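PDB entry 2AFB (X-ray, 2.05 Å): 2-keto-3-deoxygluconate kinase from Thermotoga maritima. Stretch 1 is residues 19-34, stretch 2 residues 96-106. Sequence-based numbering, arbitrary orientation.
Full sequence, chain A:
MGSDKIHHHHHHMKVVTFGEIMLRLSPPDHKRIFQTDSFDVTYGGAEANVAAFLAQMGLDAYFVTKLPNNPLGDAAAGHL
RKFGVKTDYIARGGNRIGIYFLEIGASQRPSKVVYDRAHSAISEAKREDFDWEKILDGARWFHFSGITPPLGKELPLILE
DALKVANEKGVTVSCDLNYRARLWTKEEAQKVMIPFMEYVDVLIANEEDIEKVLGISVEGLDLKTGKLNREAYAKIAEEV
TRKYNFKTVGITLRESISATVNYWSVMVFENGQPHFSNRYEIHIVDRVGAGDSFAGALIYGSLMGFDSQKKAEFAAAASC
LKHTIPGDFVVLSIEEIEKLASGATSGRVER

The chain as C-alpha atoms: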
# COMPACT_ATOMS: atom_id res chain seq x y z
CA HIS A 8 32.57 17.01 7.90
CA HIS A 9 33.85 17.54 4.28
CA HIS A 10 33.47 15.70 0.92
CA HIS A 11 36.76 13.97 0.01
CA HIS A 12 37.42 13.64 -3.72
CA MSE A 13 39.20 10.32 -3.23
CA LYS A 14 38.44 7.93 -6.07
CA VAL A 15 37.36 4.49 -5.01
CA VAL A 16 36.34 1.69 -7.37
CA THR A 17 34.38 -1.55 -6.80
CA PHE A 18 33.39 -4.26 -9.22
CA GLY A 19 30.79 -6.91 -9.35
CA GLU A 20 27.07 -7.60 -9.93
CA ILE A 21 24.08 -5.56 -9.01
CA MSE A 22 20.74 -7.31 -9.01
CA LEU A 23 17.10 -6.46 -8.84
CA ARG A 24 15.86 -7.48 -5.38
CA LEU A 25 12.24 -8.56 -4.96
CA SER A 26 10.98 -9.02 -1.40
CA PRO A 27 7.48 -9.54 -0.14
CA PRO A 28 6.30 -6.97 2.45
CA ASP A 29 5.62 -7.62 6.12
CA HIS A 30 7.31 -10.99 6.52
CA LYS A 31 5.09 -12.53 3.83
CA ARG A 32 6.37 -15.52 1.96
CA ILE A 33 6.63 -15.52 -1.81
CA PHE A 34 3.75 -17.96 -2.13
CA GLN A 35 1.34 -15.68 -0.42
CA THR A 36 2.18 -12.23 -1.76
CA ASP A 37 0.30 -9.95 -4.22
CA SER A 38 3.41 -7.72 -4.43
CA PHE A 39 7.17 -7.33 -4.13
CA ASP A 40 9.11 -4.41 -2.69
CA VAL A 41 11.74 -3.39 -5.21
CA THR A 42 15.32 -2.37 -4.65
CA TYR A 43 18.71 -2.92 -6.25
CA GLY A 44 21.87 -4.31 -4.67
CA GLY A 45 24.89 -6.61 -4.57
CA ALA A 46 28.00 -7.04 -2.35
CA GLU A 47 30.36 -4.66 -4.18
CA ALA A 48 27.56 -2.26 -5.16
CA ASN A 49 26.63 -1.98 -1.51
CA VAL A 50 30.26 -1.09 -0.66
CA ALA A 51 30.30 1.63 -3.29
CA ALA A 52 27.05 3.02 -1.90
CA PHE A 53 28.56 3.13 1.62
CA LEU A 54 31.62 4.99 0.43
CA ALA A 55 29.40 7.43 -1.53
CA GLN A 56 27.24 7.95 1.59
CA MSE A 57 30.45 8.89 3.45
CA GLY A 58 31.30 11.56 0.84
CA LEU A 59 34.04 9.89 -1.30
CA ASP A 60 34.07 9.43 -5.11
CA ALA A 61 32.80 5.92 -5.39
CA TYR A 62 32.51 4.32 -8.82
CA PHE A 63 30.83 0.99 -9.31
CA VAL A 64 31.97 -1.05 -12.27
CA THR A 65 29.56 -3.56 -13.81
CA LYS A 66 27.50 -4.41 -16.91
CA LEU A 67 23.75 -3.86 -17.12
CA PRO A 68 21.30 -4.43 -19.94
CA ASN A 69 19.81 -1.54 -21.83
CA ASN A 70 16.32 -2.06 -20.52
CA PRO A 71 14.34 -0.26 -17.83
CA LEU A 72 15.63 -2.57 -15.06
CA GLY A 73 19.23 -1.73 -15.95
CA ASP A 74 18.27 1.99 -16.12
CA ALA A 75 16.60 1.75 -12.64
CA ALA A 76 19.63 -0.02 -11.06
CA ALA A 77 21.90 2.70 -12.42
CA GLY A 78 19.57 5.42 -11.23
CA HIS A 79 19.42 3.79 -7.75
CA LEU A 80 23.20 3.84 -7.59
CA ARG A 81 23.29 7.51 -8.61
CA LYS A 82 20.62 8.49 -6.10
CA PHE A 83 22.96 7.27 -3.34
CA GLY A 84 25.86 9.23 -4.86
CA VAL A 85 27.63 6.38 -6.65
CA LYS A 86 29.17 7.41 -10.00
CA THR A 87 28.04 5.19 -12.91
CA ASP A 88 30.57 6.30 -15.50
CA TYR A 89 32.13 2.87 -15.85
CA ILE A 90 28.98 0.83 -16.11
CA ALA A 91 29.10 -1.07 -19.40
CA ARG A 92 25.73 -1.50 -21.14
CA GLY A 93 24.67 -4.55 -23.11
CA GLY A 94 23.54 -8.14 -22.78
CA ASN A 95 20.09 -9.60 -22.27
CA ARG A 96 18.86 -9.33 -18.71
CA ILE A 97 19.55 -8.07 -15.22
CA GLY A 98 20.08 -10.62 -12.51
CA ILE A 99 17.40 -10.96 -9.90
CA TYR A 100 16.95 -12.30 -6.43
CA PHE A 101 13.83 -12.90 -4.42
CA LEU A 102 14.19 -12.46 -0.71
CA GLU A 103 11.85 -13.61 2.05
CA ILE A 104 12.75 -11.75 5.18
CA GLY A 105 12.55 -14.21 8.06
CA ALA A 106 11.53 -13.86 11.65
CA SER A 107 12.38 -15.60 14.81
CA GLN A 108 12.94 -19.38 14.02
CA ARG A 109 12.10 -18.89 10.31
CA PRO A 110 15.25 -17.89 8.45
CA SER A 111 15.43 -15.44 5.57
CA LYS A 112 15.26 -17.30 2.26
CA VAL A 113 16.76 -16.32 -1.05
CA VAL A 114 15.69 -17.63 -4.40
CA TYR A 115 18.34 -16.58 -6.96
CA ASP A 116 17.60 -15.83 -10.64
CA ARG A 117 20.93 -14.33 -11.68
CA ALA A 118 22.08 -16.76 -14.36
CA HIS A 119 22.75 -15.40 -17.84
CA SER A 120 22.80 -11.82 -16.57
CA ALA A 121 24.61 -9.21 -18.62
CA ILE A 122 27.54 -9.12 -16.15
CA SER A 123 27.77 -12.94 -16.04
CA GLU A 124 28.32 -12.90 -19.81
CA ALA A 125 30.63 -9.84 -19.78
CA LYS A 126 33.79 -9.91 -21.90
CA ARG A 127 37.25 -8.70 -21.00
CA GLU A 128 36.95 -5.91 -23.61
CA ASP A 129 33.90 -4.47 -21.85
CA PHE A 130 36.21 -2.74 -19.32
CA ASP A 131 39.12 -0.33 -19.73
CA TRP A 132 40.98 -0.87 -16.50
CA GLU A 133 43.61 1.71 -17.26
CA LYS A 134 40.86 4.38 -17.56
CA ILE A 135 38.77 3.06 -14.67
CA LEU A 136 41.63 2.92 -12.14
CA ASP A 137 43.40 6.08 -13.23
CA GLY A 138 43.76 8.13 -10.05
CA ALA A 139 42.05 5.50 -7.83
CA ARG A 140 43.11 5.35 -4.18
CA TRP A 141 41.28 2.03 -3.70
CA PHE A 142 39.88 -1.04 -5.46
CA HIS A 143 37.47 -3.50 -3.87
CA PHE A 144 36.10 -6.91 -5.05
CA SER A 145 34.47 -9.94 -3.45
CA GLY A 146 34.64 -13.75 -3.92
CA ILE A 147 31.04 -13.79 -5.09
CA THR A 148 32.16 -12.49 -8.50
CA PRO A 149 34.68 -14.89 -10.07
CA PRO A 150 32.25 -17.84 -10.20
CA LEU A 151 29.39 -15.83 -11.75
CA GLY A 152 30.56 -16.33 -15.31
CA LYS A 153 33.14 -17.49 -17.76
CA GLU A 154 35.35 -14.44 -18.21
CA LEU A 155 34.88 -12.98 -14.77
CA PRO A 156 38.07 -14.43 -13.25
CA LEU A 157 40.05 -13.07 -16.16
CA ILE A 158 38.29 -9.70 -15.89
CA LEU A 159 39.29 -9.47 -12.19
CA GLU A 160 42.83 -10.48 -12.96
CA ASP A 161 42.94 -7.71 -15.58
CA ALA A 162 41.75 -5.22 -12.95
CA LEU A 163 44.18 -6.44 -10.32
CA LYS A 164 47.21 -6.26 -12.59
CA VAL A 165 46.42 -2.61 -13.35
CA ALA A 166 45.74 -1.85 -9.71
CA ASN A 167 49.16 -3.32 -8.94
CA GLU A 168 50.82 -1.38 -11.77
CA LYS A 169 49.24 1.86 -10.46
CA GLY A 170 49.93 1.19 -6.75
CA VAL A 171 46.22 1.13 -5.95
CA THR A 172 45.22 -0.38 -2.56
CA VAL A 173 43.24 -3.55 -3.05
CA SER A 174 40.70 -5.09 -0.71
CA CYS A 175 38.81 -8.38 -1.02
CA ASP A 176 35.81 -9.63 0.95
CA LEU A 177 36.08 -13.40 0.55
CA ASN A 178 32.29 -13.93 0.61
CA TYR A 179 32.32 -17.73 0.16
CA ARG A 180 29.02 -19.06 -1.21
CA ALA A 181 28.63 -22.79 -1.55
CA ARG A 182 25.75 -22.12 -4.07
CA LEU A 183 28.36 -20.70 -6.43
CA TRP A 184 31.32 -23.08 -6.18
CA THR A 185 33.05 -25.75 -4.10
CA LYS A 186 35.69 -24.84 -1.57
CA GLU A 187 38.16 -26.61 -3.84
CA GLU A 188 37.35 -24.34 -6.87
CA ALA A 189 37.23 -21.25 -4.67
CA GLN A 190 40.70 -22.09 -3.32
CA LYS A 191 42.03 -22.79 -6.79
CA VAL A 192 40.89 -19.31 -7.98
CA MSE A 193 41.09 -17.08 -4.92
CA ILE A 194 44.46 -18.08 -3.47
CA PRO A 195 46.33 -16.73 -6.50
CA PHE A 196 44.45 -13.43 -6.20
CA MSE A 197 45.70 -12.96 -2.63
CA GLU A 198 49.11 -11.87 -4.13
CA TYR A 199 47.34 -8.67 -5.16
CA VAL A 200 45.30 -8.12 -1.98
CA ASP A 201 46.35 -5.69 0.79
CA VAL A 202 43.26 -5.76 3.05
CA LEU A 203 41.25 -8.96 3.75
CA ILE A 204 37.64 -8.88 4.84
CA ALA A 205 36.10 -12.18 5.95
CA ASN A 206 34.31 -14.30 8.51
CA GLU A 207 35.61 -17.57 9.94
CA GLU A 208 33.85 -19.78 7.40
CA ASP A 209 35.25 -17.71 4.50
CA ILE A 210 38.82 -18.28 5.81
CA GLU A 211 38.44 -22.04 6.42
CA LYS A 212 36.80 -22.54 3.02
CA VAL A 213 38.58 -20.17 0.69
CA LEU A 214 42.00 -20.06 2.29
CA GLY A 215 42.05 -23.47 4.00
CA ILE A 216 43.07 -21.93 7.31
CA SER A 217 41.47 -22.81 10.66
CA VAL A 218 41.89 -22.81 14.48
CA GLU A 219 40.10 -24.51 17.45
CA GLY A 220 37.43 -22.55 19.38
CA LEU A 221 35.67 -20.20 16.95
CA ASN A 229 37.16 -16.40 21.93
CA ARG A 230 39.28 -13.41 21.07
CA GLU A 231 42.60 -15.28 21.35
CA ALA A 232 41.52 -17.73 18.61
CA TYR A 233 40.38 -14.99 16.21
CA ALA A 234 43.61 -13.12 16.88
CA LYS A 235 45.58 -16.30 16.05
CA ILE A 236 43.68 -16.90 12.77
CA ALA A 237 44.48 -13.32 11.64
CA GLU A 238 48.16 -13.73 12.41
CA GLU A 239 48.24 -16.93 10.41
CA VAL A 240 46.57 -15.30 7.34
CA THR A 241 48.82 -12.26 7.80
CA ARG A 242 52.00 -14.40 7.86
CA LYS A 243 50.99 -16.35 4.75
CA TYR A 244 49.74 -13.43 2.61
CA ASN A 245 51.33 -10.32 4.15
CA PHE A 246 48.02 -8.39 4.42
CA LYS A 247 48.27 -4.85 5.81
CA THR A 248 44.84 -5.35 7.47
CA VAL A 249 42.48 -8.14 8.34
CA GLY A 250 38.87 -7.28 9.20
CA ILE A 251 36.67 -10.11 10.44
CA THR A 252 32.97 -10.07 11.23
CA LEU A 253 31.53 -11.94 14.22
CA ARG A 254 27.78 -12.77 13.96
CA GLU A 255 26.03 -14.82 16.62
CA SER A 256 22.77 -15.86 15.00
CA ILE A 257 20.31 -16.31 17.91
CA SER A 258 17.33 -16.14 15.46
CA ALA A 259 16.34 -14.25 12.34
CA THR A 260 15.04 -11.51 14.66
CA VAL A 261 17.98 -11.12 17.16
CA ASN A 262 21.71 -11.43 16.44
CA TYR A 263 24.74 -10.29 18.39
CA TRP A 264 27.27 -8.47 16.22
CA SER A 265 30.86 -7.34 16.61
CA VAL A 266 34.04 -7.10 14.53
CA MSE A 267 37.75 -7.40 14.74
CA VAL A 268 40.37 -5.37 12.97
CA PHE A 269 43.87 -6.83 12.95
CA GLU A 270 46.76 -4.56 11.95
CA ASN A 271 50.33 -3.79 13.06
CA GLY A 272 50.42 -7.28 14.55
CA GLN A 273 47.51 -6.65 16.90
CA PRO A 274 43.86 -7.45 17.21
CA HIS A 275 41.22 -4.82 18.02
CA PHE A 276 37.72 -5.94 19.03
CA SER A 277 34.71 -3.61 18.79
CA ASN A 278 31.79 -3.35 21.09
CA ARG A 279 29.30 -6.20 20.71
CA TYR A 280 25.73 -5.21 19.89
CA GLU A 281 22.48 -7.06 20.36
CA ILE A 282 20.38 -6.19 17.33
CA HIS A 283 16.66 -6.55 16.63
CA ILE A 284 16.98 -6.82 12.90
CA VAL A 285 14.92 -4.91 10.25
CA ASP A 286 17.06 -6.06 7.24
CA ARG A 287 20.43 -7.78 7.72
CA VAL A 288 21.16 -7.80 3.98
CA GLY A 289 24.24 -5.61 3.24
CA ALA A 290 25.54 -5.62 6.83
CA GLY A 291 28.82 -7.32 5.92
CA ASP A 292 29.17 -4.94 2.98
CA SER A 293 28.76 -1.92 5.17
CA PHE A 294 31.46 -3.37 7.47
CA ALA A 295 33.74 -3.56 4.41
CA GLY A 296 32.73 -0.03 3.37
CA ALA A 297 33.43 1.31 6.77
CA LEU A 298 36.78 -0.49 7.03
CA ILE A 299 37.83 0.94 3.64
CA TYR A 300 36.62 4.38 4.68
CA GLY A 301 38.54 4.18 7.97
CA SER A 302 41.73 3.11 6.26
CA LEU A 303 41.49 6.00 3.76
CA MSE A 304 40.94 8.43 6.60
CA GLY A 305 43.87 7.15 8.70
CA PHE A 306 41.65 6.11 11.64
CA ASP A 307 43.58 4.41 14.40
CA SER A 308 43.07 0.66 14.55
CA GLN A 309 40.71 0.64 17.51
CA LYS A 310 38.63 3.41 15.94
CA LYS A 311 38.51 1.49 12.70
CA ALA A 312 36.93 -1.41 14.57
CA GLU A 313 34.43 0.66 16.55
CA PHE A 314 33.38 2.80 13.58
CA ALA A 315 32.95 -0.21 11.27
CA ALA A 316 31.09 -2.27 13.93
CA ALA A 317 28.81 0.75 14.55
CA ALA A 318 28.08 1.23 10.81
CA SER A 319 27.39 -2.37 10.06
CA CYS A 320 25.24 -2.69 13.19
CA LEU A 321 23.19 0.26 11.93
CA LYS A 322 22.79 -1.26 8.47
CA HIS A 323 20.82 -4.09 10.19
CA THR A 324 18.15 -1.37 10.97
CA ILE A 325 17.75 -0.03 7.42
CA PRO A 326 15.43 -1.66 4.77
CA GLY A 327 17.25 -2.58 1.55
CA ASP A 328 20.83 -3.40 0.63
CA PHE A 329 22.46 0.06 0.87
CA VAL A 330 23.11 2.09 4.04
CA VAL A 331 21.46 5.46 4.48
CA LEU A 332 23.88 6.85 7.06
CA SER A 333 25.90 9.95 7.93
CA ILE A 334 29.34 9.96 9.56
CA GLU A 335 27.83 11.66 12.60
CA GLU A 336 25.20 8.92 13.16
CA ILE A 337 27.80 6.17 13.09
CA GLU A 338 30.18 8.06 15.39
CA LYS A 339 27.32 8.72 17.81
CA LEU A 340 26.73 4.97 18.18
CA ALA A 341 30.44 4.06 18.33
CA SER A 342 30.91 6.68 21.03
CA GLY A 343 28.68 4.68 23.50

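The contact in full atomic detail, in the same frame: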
# COMPACT_ATOMS: atom_id res chain seq x y z
N GLY A 19 31.52 -5.68 -9.51
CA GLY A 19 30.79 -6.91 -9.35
C GLY A 19 29.42 -6.81 -9.99
O GLY A 19 29.26 -6.11 -10.98
N GLU A 20 28.47 -7.55 -9.42
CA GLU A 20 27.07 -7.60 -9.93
C GLU A 20 26.08 -6.91 -9.04
O GLU A 20 26.06 -7.13 -7.83
CB GLU A 20 26.60 -9.07 -10.12
CG GLU A 20 25.15 -9.18 -10.56
CD GLU A 20 24.75 -10.52 -11.22
OE1 GLU A 20 25.27 -11.58 -10.82
OE2 GLU A 20 23.86 -10.52 -12.10
N ILE A 21 25.24 -6.10 -9.66
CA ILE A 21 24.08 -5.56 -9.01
C ILE A 21 22.81 -6.20 -9.57
O ILE A 21 22.68 -6.42 -10.78
CB ILE A 21 24.07 -4.02 -9.08
CG1 ILE A 21 22.98 -3.49 -8.14
CG2 ILE A 21 23.93 -3.52 -10.52
CD1 ILE A 21 22.94 -2.03 -7.94
N MSE A 22 21.93 -6.57 -8.66
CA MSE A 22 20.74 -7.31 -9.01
C MSE A 22 19.52 -6.55 -8.60
O MSE A 22 19.55 -5.80 -7.62
CB MSE A 22 20.70 -8.65 -8.30
CG MSE A 22 21.75 -9.53 -8.74
SE MSE A 22 21.80 -11.16 -7.69
CE MSE A 22 22.58 -10.45 -5.90
N LEU A 23 18.44 -6.81 -9.32
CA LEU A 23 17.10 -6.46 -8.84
C LEU A 23 16.72 -7.33 -7.65
O LEU A 23 16.75 -8.56 -7.77
CB LEU A 23 16.09 -6.70 -9.95
CG LEU A 23 14.60 -6.58 -9.51
CD1 LEU A 23 14.16 -5.21 -9.11
CD2 LEU A 23 13.71 -7.08 -10.65
N ARG A 24 16.31 -6.72 -6.53
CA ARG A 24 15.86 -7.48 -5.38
C ARG A 24 14.34 -7.34 -5.18
O ARG A 24 13.80 -6.25 -5.14
CB ARG A 24 16.56 -7.04 -4.13
CG ARG A 24 16.46 -8.07 -3.02
CD ARG A 24 16.98 -7.51 -1.71
NE ARG A 24 15.93 -6.94 -0.93
CZ ARG A 24 16.02 -6.48 0.31
NH1 ARG A 24 17.16 -6.47 0.99
NH2 ARG A 24 14.91 -6.02 0.89
N LEU A 25 13.69 -8.49 -5.04
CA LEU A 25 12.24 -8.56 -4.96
C LEU A 25 11.91 -9.22 -3.64
O LEU A 25 12.27 -10.36 -3.43
CB LEU A 25 11.69 -9.33 -6.11
CG LEU A 25 11.85 -8.76 -7.55
CD1 LEU A 25 11.25 -9.76 -8.48
CD2 LEU A 25 11.22 -7.38 -7.77
N SER A 26 11.30 -8.47 -2.72
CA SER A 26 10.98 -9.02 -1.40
C SER A 26 9.53 -8.79 -1.05
O SER A 26 9.05 -7.69 -1.28
CB SER A 26 11.90 -8.47 -0.30
OG SER A 26 11.93 -7.05 -0.39
N PRO A 27 8.82 -9.84 -0.53
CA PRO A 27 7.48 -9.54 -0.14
C PRO A 27 7.49 -8.60 1.09
O PRO A 27 8.43 -8.62 1.86
CB PRO A 27 6.89 -10.91 0.21
CG PRO A 27 7.81 -11.97 -0.39
CD PRO A 27 9.14 -11.29 -0.35
N PRO A 28 6.43 -7.81 1.26
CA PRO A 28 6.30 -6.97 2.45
C PRO A 28 5.85 -7.73 3.69
O PRO A 28 5.19 -8.79 3.60
CB PRO A 28 5.24 -5.92 2.04
CG PRO A 28 4.35 -6.68 0.98
CD PRO A 28 5.28 -7.69 0.33
N ASP A 29 6.25 -7.22 4.85
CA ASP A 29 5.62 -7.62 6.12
C ASP A 29 5.81 -9.09 6.50
O ASP A 29 4.93 -9.72 7.15
CB ASP A 29 4.13 -7.31 6.07
CG ASP A 29 3.85 -5.84 5.83
OD1 ASP A 29 4.55 -4.98 6.45
OD2 ASP A 29 2.90 -5.56 5.04
N HIS A 30 6.97 -9.63 6.18
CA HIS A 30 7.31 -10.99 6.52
C HIS A 30 6.44 -12.04 5.81
O HIS A 30 6.48 -13.18 6.16
CB HIS A 30 7.26 -11.22 8.03
CG HIS A 30 8.32 -10.49 8.79
ND1 HIS A 30 9.66 -10.63 8.50
CD2 HIS A 30 8.24 -9.63 9.84
CE1 HIS A 30 10.36 -9.88 9.34
NE2 HIS A 30 9.53 -9.27 10.16
N LYS A 31 5.74 -11.63 4.76
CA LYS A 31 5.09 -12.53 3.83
C LYS A 31 6.09 -13.38 3.08
O LYS A 31 7.24 -13.00 2.83
CB LYS A 31 4.16 -11.78 2.87
CG LYS A 31 2.84 -11.21 3.51
CD LYS A 31 2.00 -10.28 2.47
CE LYS A 31 0.53 -10.78 2.12
NZ LYS A 31 -0.14 -10.29 0.72
N ARG A 32 5.65 -14.61 2.81
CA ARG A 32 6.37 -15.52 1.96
C ARG A 32 5.98 -15.28 0.50
O ARG A 32 4.97 -14.71 0.19
CB ARG A 32 6.13 -16.98 2.39
CG ARG A 32 6.49 -17.23 3.82
CD ARG A 32 6.81 -18.68 4.16
NE ARG A 32 8.02 -19.09 3.49
CZ ARG A 32 8.55 -20.31 3.57
NH1 ARG A 32 7.97 -21.28 4.27
NH2 ARG A 32 9.64 -20.56 2.89
N ILE A 33 6.85 -15.69 -0.39
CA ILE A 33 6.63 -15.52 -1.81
C ILE A 33 5.29 -16.07 -2.24
O ILE A 33 4.55 -15.41 -2.98
CB ILE A 33 7.80 -16.14 -2.64
CG1 ILE A 33 9.07 -15.32 -2.38
CG2 ILE A 33 7.43 -16.20 -4.13
CD1 ILE A 33 10.51 -16.06 -2.59
N PHE A 34 4.96 -17.24 -1.74
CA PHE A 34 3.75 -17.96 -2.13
C PHE A 34 2.48 -17.16 -1.90
O PHE A 34 1.45 -17.34 -2.58
CB PHE A 34 3.65 -19.25 -1.29
CG PHE A 34 2.49 -20.13 -1.65
CD1 PHE A 34 2.45 -20.77 -2.87
CD2 PHE A 34 1.45 -20.33 -0.76
CE1 PHE A 34 1.37 -21.61 -3.19
CE2 PHE A 34 0.37 -21.15 -1.08
CZ PHE A 34 0.33 -21.78 -2.30
N ARG A 96 19.67 -9.47 -19.90
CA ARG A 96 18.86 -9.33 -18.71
C ARG A 96 19.71 -8.84 -17.54
O ARG A 96 20.94 -8.97 -17.55
CB ARG A 96 18.21 -10.66 -18.30
CG ARG A 96 19.18 -11.71 -17.71
CD ARG A 96 18.53 -13.08 -17.61
NE ARG A 96 17.46 -13.11 -16.62
CZ ARG A 96 17.64 -13.30 -15.32
NH1 ARG A 96 18.86 -13.53 -14.81
NH2 ARG A 96 16.61 -13.29 -14.51
N ILE A 97 19.02 -8.29 -16.56
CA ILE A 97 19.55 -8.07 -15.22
C ILE A 97 19.31 -9.28 -14.36
O ILE A 97 18.32 -9.98 -14.52
CB ILE A 97 18.96 -6.83 -14.55
CG1 ILE A 97 19.89 -6.33 -13.43
CG2 ILE A 97 17.54 -7.09 -14.00
CD1 ILE A 97 19.40 -5.05 -12.68
N GLY A 98 20.26 -9.58 -13.50
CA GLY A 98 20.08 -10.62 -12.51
C GLY A 98 19.09 -10.19 -11.47
O GLY A 98 18.89 -8.98 -11.23
N ILE A 99 18.43 -11.18 -10.87
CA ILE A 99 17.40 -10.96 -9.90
C ILE A 99 17.59 -11.88 -8.70
O ILE A 99 17.99 -13.03 -8.85
CB ILE A 99 15.97 -11.31 -10.47
CG1 ILE A 99 15.69 -10.53 -11.74
CG2 ILE A 99 14.94 -11.10 -9.38
CD1 ILE A 99 14.35 -10.92 -12.43
N TYR A 100 17.23 -11.40 -7.51
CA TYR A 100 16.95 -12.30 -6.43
C TYR A 100 15.72 -11.96 -5.67
O TYR A 100 15.39 -10.78 -5.51
CB TYR A 100 18.14 -12.48 -5.50
CG TYR A 100 18.53 -11.39 -4.54
CD1 TYR A 100 19.14 -10.21 -4.97
CD2 TYR A 100 18.36 -11.57 -3.16
CE1 TYR A 100 19.58 -9.24 -4.06
CE2 TYR A 100 18.81 -10.62 -2.24
CZ TYR A 100 19.42 -9.46 -2.69
OH TYR A 100 19.83 -8.49 -1.77
N PHE A 101 15.04 -13.03 -5.24
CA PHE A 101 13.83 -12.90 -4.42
C PHE A 101 14.26 -13.16 -3.00
O PHE A 101 14.94 -14.12 -2.73
CB PHE A 101 12.79 -13.90 -4.82
CG PHE A 101 12.34 -13.79 -6.24
CD1 PHE A 101 13.11 -14.28 -7.25
CD2 PHE A 101 11.14 -13.16 -6.58
CE1 PHE A 101 12.71 -14.18 -8.58
CE2 PHE A 101 10.74 -13.06 -7.92
CZ PHE A 101 11.56 -13.55 -8.91
N LEU A 102 13.83 -12.32 -2.10
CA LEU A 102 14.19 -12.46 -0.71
C LEU A 102 12.97 -12.46 0.18
O LEU A 102 12.14 -11.53 0.14
CB LEU A 102 15.10 -11.29 -0.31
CG LEU A 102 15.32 -11.18 1.21
CD1 LEU A 102 16.31 -12.25 1.61
CD2 LEU A 102 15.88 -9.76 1.55
N GLU A 103 12.84 -13.52 1.00
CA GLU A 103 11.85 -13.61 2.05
C GLU A 103 12.58 -13.25 3.29
O GLU A 103 13.52 -13.94 3.69
CB GLU A 103 11.31 -15.00 2.24
CG GLU A 103 10.42 -15.51 1.14
CD GLU A 103 9.92 -16.95 1.40
OE1 GLU A 103 10.59 -17.72 2.15
OE2 GLU A 103 8.87 -17.32 0.81
N ILE A 104 12.13 -12.18 3.93
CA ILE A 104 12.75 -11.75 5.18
C ILE A 104 12.14 -12.55 6.35
O ILE A 104 10.90 -12.52 6.60
CB ILE A 104 12.57 -10.25 5.40
CG1 ILE A 104 13.24 -9.51 4.24
CG2 ILE A 104 13.15 -9.83 6.74
CD1 ILE A 104 12.96 -8.04 4.23
N GLY A 105 13.02 -13.27 7.05
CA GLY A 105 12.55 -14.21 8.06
C GLY A 105 12.24 -13.52 9.40
O GLY A 105 12.38 -12.32 9.59
N ALA A 106 11.85 -14.33 10.35
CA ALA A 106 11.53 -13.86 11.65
C ALA A 106 11.68 -15.01 12.57
O ALA A 106 11.26 -16.15 12.26
CB ALA A 106 10.08 -13.32 11.67
O HOH W 1 22.73 -8.31 -12.71
O HOH W 2 9.40 -11.15 3.29
O HOH W 3 9.30 -13.83 4.78
O HOH W 4 7.15 -19.03 -0.34

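Two strands, 22-26 and 99-103, run side by side in the same direction, and the loop that follows the first strand folds back over the end of the second. The contact opens with Glu20, whose CA-to-CB bond points toward the second stretch and whose OE2 lies 3.8 Å from Gly98 CA. A CB on that glycine would sit only 2.5 Å from Glu20 OE2, so the carboxylate occupies space that a side chain would need. A water completes this end: it accepts from Gly98 N at 2.9 Å and lies 2.6 Å from Glu20 OE2 and 2.7 Å from Ile21 O.

From here the parallel ladder takes over. Leu23 N donates to Gly98 O (2.9 Å) and Leu23 O accepts from Tyr100 N (2.9 Å), so one residue of the first strand straddles Ile99. Leu25 repeats the pattern around Phe101, with Leu25 N to Tyr100 O at 2.9 Å and Leu102 N to Leu25 O at 2.8 Å. CA-H...O contacts fill in between, the tightest from Phe101 CA to Leu25 O at 3.1 Å.

The alternation of side chains sorts the chemistry. On the face shared by Leu23, Leu25, Ile99 and Phe101 the contacts are apolar: Leu23 CD2 lies 4.1 Å from Ile99 CG1, while Leu25 CD1 reaches both Ile99 CG2 (4.0 Å) and Phe101 CE2 (3.4 Å). The face of Arg24 and Tyr100 is built around the aromatic ring. Selenomethionine Met22 sets its CE 3.6 Å from Tyr100 CD1, with the selenium oblique to the ring. Arg24 lays its aliphatic part over the ring face, CG being 3.5 Å from the Tyr100 centroid in a CH-pi contact. Its guanidinium continues past the ring, so that Leu102 CD2 covers one face of it, 3.5 Å from Arg24 CZ; the charged end is satisfied by hydrogen bonds elsewhere in the structure.

Past Leu102 N to Leu25 O the ladder has no further N-H...O bond; carbon atoms crowd Leu102 O instead, Ser26 CB at 3.1 Å and Pro27 CD at 3.0 Å. Proline has no amide hydrogen to offer that oxygen. A type I' turn from Pro28 to Lys31, closed by Lys31 N to Pro28 O at 3.1 Å, then reverses the chain. It carries His30 to the second stretch: His30 ND1 donates to Ile104 O (3.0 Å, nearly linear), and Ala106 CB sits over the imidazole face, 4.2 Å from the His30 ring centroid. Beside it, one water links Pro27 O and Lys31 O to Ile104 N, and another joins Lys31 O to Ile104 O.

Glu103 anchors the last segment. Arg32 NH2 forms a salt bridge with Glu103 OE1 at 3.1 Å, supplemented by weak bonds from NE, while Ile33 N donates to Glu103 OE2 at 2.9 Å. One carboxylate thus holds both a side chain and a backbone amide, and a water extends it to Phe34 N. Ile33 also packs CD1 against Phe101 CB (3.9 Å).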